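Local structure of glycerate kinase, putative (2B8N) at residues W216-T221 against Q246-H251; E187-A192 against L252-I257; N108-T113 against E142-G147. The protein catalyses the magnesium-dependent, ATP-driven phosphorylation of D-glycerate to 2-phosphoglycerate, a step in the degradation of serine via 3-hydroxypyruvate. All coordinates share one frame; numbering follows the deposited sequence.

Interaction 1: W216-T221 against Q246-H251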
# COMPACT_ATOMS: atom_id res chain seq x y z
N TRP A 216 -14.43 -6.72 8.51
CA TRP A 216 -14.70 -7.69 7.43
C TRP A 216 -14.95 -9.04 8.04
O TRP A 216 -14.21 -9.44 8.94
CB TRP A 216 -13.51 -7.80 6.48
CG TRP A 216 -13.88 -8.54 5.22
CD1 TRP A 216 -13.59 -9.85 4.91
CD2 TRP A 216 -14.60 -8.02 4.12
NE1 TRP A 216 -14.09 -10.16 3.66
CE2 TRP A 216 -14.72 -9.06 3.16
CE3 TRP A 216 -15.16 -6.77 3.84
CZ2 TRP A 216 -15.38 -8.89 1.96
CZ3 TRP A 216 -15.81 -6.60 2.67
CH2 TRP A 216 -15.93 -7.65 1.73
N PRO A 217 -15.98 -9.77 7.56
CA PRO A 217 -16.24 -11.04 8.21
C PRO A 217 -15.08 -12.04 8.04
O PRO A 217 -14.35 -12.00 7.03
CB PRO A 217 -17.52 -11.54 7.51
CG PRO A 217 -17.48 -10.94 6.20
CD PRO A 217 -16.89 -9.56 6.42
N ASP A 218 -14.93 -12.91 9.03
CA ASP A 218 -13.86 -13.91 9.06
C ASP A 218 -14.44 -15.26 8.74
O ASP A 218 -15.13 -15.86 9.58
CB ASP A 218 -13.18 -13.92 10.44
CG ASP A 218 -12.11 -15.00 10.58
OD1 ASP A 218 -11.68 -15.59 9.57
OD2 ASP A 218 -11.69 -15.25 11.72
N SER A 219 -14.17 -15.75 7.53
CA SER A 219 -14.71 -17.06 7.11
C SER A 219 -14.00 -18.24 7.79
O SER A 219 -14.58 -19.33 7.93
CB SER A 219 -14.69 -17.20 5.59
OG SER A 219 -13.37 -17.35 5.11
N SER A 220 -12.77 -18.03 8.25
CA SER A 220 -12.04 -19.09 8.95
C SER A 220 -12.59 -19.35 10.35
O SER A 220 -13.18 -18.49 10.98
CB SER A 220 -10.55 -18.79 9.05
OG SER A 220 -10.27 -17.83 10.04
N THR A 221 -12.35 -20.56 10.83
CA THR A 221 -12.91 -21.04 12.09
C THR A 221 -11.81 -21.20 13.14
O THR A 221 -10.61 -21.15 12.84
CB THR A 221 -13.65 -22.40 11.87
OG1 THR A 221 -12.72 -23.46 11.65
CG2 THR A 221 -14.56 -22.33 10.68
N GLN A 246 -12.99 -18.96 20.83
CA GLN A 246 -13.99 -17.92 20.64
C GLN A 246 -14.03 -17.64 19.15
O GLN A 246 -13.04 -17.17 18.56
CB GLN A 246 -13.63 -16.68 21.47
CG GLN A 246 -13.29 -17.01 22.94
CD GLN A 246 -13.22 -15.80 23.85
OE1 GLN A 246 -12.27 -15.65 24.64
NE2 GLN A 246 -14.23 -14.93 23.76
N GLU A 247 -15.17 -17.97 18.54
CA GLU A 247 -15.28 -17.87 17.11
C GLU A 247 -15.47 -16.43 16.71
O GLU A 247 -16.08 -15.65 17.46
CB GLU A 247 -16.43 -18.73 16.59
CG GLU A 247 -16.42 -18.90 15.08
CD GLU A 247 -15.09 -19.41 14.58
OE1 GLU A 247 -14.87 -20.63 14.68
OE2 GLU A 247 -14.29 -18.58 14.09
N THR A 248 -14.93 -16.09 15.53
CA THR A 248 -14.96 -14.73 14.98
C THR A 248 -16.23 -14.57 14.18
O THR A 248 -16.79 -15.58 13.72
CB THR A 248 -13.78 -14.50 14.06
OG1 THR A 248 -13.76 -15.52 13.07
CG2 THR A 248 -12.48 -14.54 14.85
N PRO A 249 -16.71 -13.32 14.02
CA PRO A 249 -17.95 -13.03 13.28
C PRO A 249 -17.94 -13.55 11.85
O PRO A 249 -17.05 -13.17 11.08
CB PRO A 249 -18.02 -11.50 13.28
CG PRO A 249 -16.72 -11.01 13.78
CD PRO A 249 -16.14 -12.10 14.61
N LYS A 250 -18.91 -14.40 11.52
CA LYS A 250 -19.01 -15.05 10.20
C LYS A 250 -19.76 -14.17 9.18
O LYS A 250 -19.63 -14.37 7.98
CB LYS A 250 -19.64 -16.45 10.34
CG LYS A 250 -18.77 -17.46 11.15
CD LYS A 250 -17.51 -17.93 10.35
CE LYS A 250 -16.38 -18.47 11.26
NZ LYS A 250 -15.45 -17.43 11.82
N HIS A 251 -20.48 -13.17 9.68
CA HIS A 251 -21.26 -12.26 8.86
C HIS A 251 -21.33 -10.93 9.60
O HIS A 251 -21.32 -10.89 10.83
CB HIS A 251 -22.67 -12.85 8.69
CG HIS A 251 -23.43 -13.01 9.99
ND1 HIS A 251 -23.45 -14.19 10.71
CD2 HIS A 251 -24.19 -12.13 10.70
CE1 HIS A 251 -24.18 -14.04 11.80
NE2 HIS A 251 -24.64 -12.79 11.82

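Interaction 2: E187-A192 against L252-I257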
# COMPACT_ATOMS: atom_id res chain seq x y z
N GLU A 187 -18.06 -5.58 14.99
CA GLU A 187 -18.91 -6.25 15.95
C GLU A 187 -19.04 -5.42 17.23
O GLU A 187 -20.09 -5.44 17.86
CB GLU A 187 -18.36 -7.64 16.23
CG GLU A 187 -19.03 -8.37 17.36
CD GLU A 187 -18.67 -9.83 17.41
OE1 GLU A 187 -17.48 -10.17 17.50
OE2 GLU A 187 -19.60 -10.66 17.37
N ARG A 188 -17.99 -4.69 17.62
CA ARG A 188 -18.08 -3.83 18.83
C ARG A 188 -18.79 -2.51 18.55
O ARG A 188 -19.45 -1.94 19.41
CB ARG A 188 -16.71 -3.51 19.35
CG ARG A 188 -15.99 -4.65 19.99
CD ARG A 188 -16.35 -4.79 21.46
NE ARG A 188 -15.17 -5.24 22.19
CZ ARG A 188 -14.52 -4.56 23.14
NH1 ARG A 188 -14.92 -3.37 23.54
NH2 ARG A 188 -13.45 -5.11 23.70
N VAL A 189 -18.63 -2.01 17.34
CA VAL A 189 -19.31 -0.80 16.91
C VAL A 189 -20.83 -0.98 16.89
O VAL A 189 -21.59 -0.06 17.20
CB VAL A 189 -18.80 -0.39 15.53
CG1 VAL A 189 -19.71 0.66 14.88
CG2 VAL A 189 -17.39 0.16 15.69
N PHE A 190 -21.26 -2.19 16.52
CA PHE A 190 -22.64 -2.57 16.65
C PHE A 190 -23.20 -2.13 18.01
O PHE A 190 -22.51 -2.26 19.09
CB PHE A 190 -22.82 -4.09 16.48
CG PHE A 190 -24.22 -4.49 16.12
CD1 PHE A 190 -24.65 -4.44 14.79
CD2 PHE A 190 -25.13 -4.88 17.10
CE1 PHE A 190 -25.96 -4.78 14.44
CE2 PHE A 190 -26.43 -5.22 16.77
CZ PHE A 190 -26.86 -5.17 15.44
N PRO A 191 -24.46 -1.63 17.97
CA PRO A 191 -25.36 -1.49 16.79
C PRO A 191 -25.13 -0.27 15.87
O PRO A 191 -25.88 -0.11 14.91
CB PRO A 191 -26.75 -1.41 17.42
CG PRO A 191 -26.49 -0.72 18.73
CD PRO A 191 -25.11 -1.17 19.20
N ALA A 192 -24.13 0.56 16.14
CA ALA A 192 -23.80 1.65 15.20
C ALA A 192 -23.29 1.11 13.86
O ALA A 192 -22.91 -0.06 13.75
CB ALA A 192 -22.79 2.63 15.81
N LEU A 252 -21.38 -9.84 8.84
CA LEU A 252 -21.51 -8.48 9.40
C LEU A 252 -22.63 -7.74 8.65
O LEU A 252 -22.64 -7.74 7.43
CB LEU A 252 -20.19 -7.70 9.28
CG LEU A 252 -18.90 -8.26 9.91
CD1 LEU A 252 -17.68 -7.43 9.53
CD2 LEU A 252 -18.99 -8.32 11.40
N SER A 253 -23.56 -7.13 9.37
CA SER A 253 -24.67 -6.41 8.74
C SER A 253 -24.51 -4.89 8.78
O SER A 253 -25.26 -4.19 8.13
CB SER A 253 -25.97 -6.79 9.44
OG SER A 253 -25.84 -6.71 10.85
N ASN A 254 -23.53 -4.39 9.54
CA ASN A 254 -23.41 -2.95 9.78
C ASN A 254 -22.18 -2.29 9.13
O ASN A 254 -21.56 -1.41 9.71
CB ASN A 254 -23.37 -2.68 11.30
CG ASN A 254 -22.10 -3.19 11.94
OD1 ASN A 254 -21.50 -4.16 11.46
ND2 ASN A 254 -21.66 -2.53 13.01
N VAL A 255 -21.84 -2.70 7.91
CA VAL A 255 -20.62 -2.17 7.26
C VAL A 255 -20.80 -1.72 5.82
O VAL A 255 -21.44 -2.38 5.03
CB VAL A 255 -19.51 -3.24 7.25
CG1 VAL A 255 -18.31 -2.74 6.48
CG2 VAL A 255 -19.11 -3.61 8.68
N GLU A 256 -20.20 -0.59 5.48
CA GLU A 256 -20.11 -0.14 4.10
C GLU A 256 -18.64 0.20 3.89
O GLU A 256 -18.09 1.00 4.64
CB GLU A 256 -20.96 1.11 3.86
N ILE A 257 -18.02 -0.40 2.88
CA ILE A 257 -16.62 -0.11 2.56
C ILE A 257 -16.45 0.53 1.19
O ILE A 257 -17.03 0.06 0.20
CB ILE A 257 -15.73 -1.36 2.65
CG1 ILE A 257 -15.76 -1.94 4.07
CG2 ILE A 257 -14.28 -1.02 2.27
CD1 ILE A 257 -15.08 -3.26 4.23

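Interaction 3: N108-T113 against E142-G147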
# COMPACT_ATOMS: atom_id res chain seq x y z
N ASN A 108 2.08 0.91 23.32
CA ASN A 108 1.28 2.03 22.81
C ASN A 108 0.14 1.57 21.88
O ASN A 108 -0.96 2.16 21.87
CB ASN A 108 2.18 3.05 22.11
CG ASN A 108 3.03 3.81 23.09
OD1 ASN A 108 2.69 3.91 24.27
ND2 ASN A 108 4.15 4.34 22.62
N THR A 109 0.39 0.51 21.10
CA THR A 109 -0.68 -0.10 20.30
C THR A 109 -1.85 -0.56 21.18
O THR A 109 -2.99 -0.20 20.95
CB THR A 109 -0.17 -1.27 19.44
OG1 THR A 109 0.97 -0.85 18.68
CG2 THR A 109 -1.26 -1.77 18.50
N ILE A 110 -1.54 -1.34 22.21
CA ILE A 110 -2.51 -1.81 23.21
C ILE A 110 -3.28 -0.66 23.87
O ILE A 110 -4.52 -0.69 23.97
CB ILE A 110 -1.81 -2.63 24.31
CG1 ILE A 110 -1.34 -3.96 23.73
CG2 ILE A 110 -2.74 -2.90 25.49
CD1 ILE A 110 -0.35 -4.66 24.60
N LYS A 111 -2.54 0.32 24.37
CA LYS A 111 -3.14 1.47 25.00
C LYS A 111 -4.14 2.18 24.04
O LYS A 111 -5.32 2.43 24.39
CB LYS A 111 -2.05 2.44 25.48
CG LYS A 111 -1.46 2.09 26.87
CD LYS A 111 0.01 2.50 26.99
CE LYS A 111 0.49 2.59 28.42
NZ LYS A 111 0.74 4.01 28.80
N THR A 112 -3.67 2.51 22.84
CA THR A 112 -4.47 3.32 21.94
C THR A 112 -5.67 2.56 21.39
O THR A 112 -6.74 3.14 21.22
CB THR A 112 -3.65 3.92 20.80
OG1 THR A 112 -3.01 2.88 20.05
CG2 THR A 112 -2.62 4.90 21.38
N THR A 113 -5.49 1.28 21.10
CA THR A 113 -6.57 0.42 20.64
C THR A 113 -7.64 0.27 21.72
O THR A 113 -8.83 0.36 21.45
CB THR A 113 -6.04 -0.99 20.24
OG1 THR A 113 -5.14 -0.87 19.13
CG2 THR A 113 -7.19 -1.92 19.84
N GLU A 142 -4.47 -3.15 17.49
CA GLU A 142 -4.39 -4.48 18.11
C GLU A 142 -4.55 -4.43 19.64
O GLU A 142 -4.06 -3.52 20.31
CB GLU A 142 -3.06 -5.17 17.74
CG GLU A 142 -2.92 -6.63 18.21
CD GLU A 142 -3.98 -7.55 17.63
OE1 GLU A 142 -5.12 -7.60 18.15
OE2 GLU A 142 -3.68 -8.24 16.63
N LEU A 143 -5.25 -5.43 20.17
CA LEU A 143 -5.44 -5.62 21.62
C LEU A 143 -5.80 -7.10 21.80
O LEU A 143 -6.91 -7.49 21.43
CB LEU A 143 -6.57 -4.71 22.11
CG LEU A 143 -7.07 -4.86 23.56
CD1 LEU A 143 -6.15 -4.17 24.54
CD2 LEU A 143 -8.48 -4.34 23.73
N PRO A 144 -4.86 -7.94 22.28
CA PRO A 144 -5.15 -9.39 22.45
C PRO A 144 -6.41 -9.70 23.27
O PRO A 144 -6.85 -8.87 24.09
CB PRO A 144 -3.92 -9.93 23.19
CG PRO A 144 -2.84 -8.92 22.97
CD PRO A 144 -3.46 -7.60 22.61
N LEU A 145 -6.97 -10.90 23.07
CA LEU A 145 -8.06 -11.38 23.92
C LEU A 145 -7.54 -11.60 25.34
O LEU A 145 -6.38 -11.98 25.52
CB LEU A 145 -8.66 -12.68 23.39
CG LEU A 145 -9.24 -12.74 21.96
CD1 LEU A 145 -9.26 -14.18 21.45
CD2 LEU A 145 -10.63 -12.17 21.90
N GLU A 146 -8.39 -11.36 26.34
CA GLU A 146 -8.05 -11.55 27.76
C GLU A 146 -7.32 -12.86 27.99
O GLU A 146 -7.83 -13.92 27.65
CB GLU A 146 -9.30 -11.54 28.65
CG GLU A 146 -9.58 -10.24 29.39
CD GLU A 146 -10.39 -10.50 30.68
OE1 GLU A 146 -11.29 -11.36 30.65
OE2 GLU A 146 -10.12 -9.87 31.73
N GLY A 147 -6.13 -12.79 28.59
CA GLY A 147 -5.32 -13.96 28.87
C GLY A 147 -4.34 -14.36 27.78
O GLY A 147 -3.70 -15.40 27.88

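Interaction 1: W216-T221 against Q246-H251
An Asx turn at D218, joined to a lysine ammonium group that binds several backbone carbonyls, organises this meeting of two loops, whose touching parts run 146° apart. Within the turn, D218 OD1 accepts from S220 N at 3.0 Å and, on its syn lone pair, from S220 OG; K175 adds a salt bridge to the same oxygen. With CG anti to the backbone N (chi1 176°), the other oxygen of D218 faces T248. There T248 OG1 donates to D218 OD2 at 2.5 Å, approaching from above the carboxylate plane. A backbone bond from D218 N to P249 O, 3.0 Å and nearly along the C=O axis, joins the two loops directly beside this pair.

The chain of K250 starts away from the partner loop, but bends at chi2 and chi4 bring its end back. K250 NZ donates to S220 O at 2.6 Å and to D218 O at 2.8 Å, from above both carbonyl planes. On its own loop it also binds T248 O and forms a salt bridge to E247 OE2 at 2.8 Å. E247 OE2 further accepts from T248 N and from H176 NE2, so several donors would probably stabilise a charged carboxylate here. P217 CB rests 3.6 Å from K250 O.

E247 OE1 accepts from S222 N at the start of helix 222-231, where T221 is the N-cap. S220 packs on helix 167-175, T248 and P249 lie against helix 184-189, and the chain beyond H251 leads to strand 255-261.

Interaction 2: E187-A192 against L252-I257
N254 carries this contact through its carboxamide. Its CG lies between the backbone N and the carbonyl carbon (chi1 69°), and the CB bond heads toward the opposite segment, which brings the amide nitrogen to the end of helix 184-189. N254 ND2 donates to A192 O at 2.9 Å; the N-H...O angle of 167° shows a nearly straight bond, the acceptor lies close to the amide plane, and the donor sits almost on the C=O axis. The same nitrogen also donates to A186 O. Two carbonyls, one in the helix and one just before the next strand, thus fix the rotation of the amide.

F190 is the first residue to depart from helical backbone angles, and its CG stands anti to the backbone N (chi1 -160°). N254 ND2 meets its ring at the edge, 4.0 Å from F190 CD1, with ring and amide planes 69° apart. P191, which follows a cis peptide bond, places its CB above one face of the F190 ring, toward the rim, so F190 is bordered by its own chain neighbour as well as by the amide. V189 CG1, anti to the backbone N, approaches N254 ND2 at 4.2 Å.

Backbone bonds between N254 and V194 begin the pairing of strand 255-261 with strand 193-199. The contact therefore joins a helix-to-strand turn to the start of the outermost strand, within this chain, of a parallel sheet of order 3-2-1-4-5-6, the order of Rossmann-like alpha/beta domains.

Interaction 3: N108-T113 against E142-G147
Two hydrogen bonds grip T113 OG1, a buried hydroxyl on helix 107-120. It donates to T109 O, one turn earlier, at 2.9 Å, from above the carbonyl plane, and it accepts from E142 N, also at 2.9 Å, with an N-H...O angle of 159°. The torsion explains this double role: OG1 is anti to the carbonyl carbon (chi1 -63°), pointing back along the helix, while CG2 stands anti to the backbone N and meets the loop. T109 O accepts from T113 N as well, so the extra bond is made without giving up the helical one.

Apolar contacts continue from there. T113 CG2 packs 3.6 Å from L143 CB, and T109 CG2 lies 3.9 Å from E142 CB. The I110 and L143 side chains cross at about a right angle, with I110 CG2 3.8 Å from L143 CD1, and I110 CG1 reaches P144 CD more loosely. An alanine at T113 would remove both the hydroxyl and CG2, and would probably leave the buried E142 N without this acceptor and loosen the packing on L143.

The E142 carboxylate turns away from the helix. Its OE1 takes L143 N on its anti lone pair, at 3.0 Å, and S178 OG; its OE2 forms salt bridges with R174 and K181, which are likely to keep it ionised.

A threonine bonded back to the carbonyl four residues earlier is a familiar helix feature; here it docks a loop on the helix of the beta-alpha-beta crossover from strand 96-100, outermost within this chain, to strand 128-133.

Interaction 1 is nested along the chain inside the loop closed by interaction 2, and the two touch: W216 CE3 lies 3.5 Å from I257 CD1, and P249 CD is 3.7 Å from E187 OE1. Their centres are about 14 Å apart, and H251 leads directly into L252. Interaction 3 closes earlier in the sequence; its centre lies about 19 Å from that of interaction 1 and about 20 Å from that of interaction 2, with nearest atoms about 5 Å away in each case. Helix 107-120 links interactions 2 and 3, since R188 and L143 both pack on L117. None of the three contacts involves a ligand or metal, so no link to the ATP, magnesium or glycerate site is drawn here.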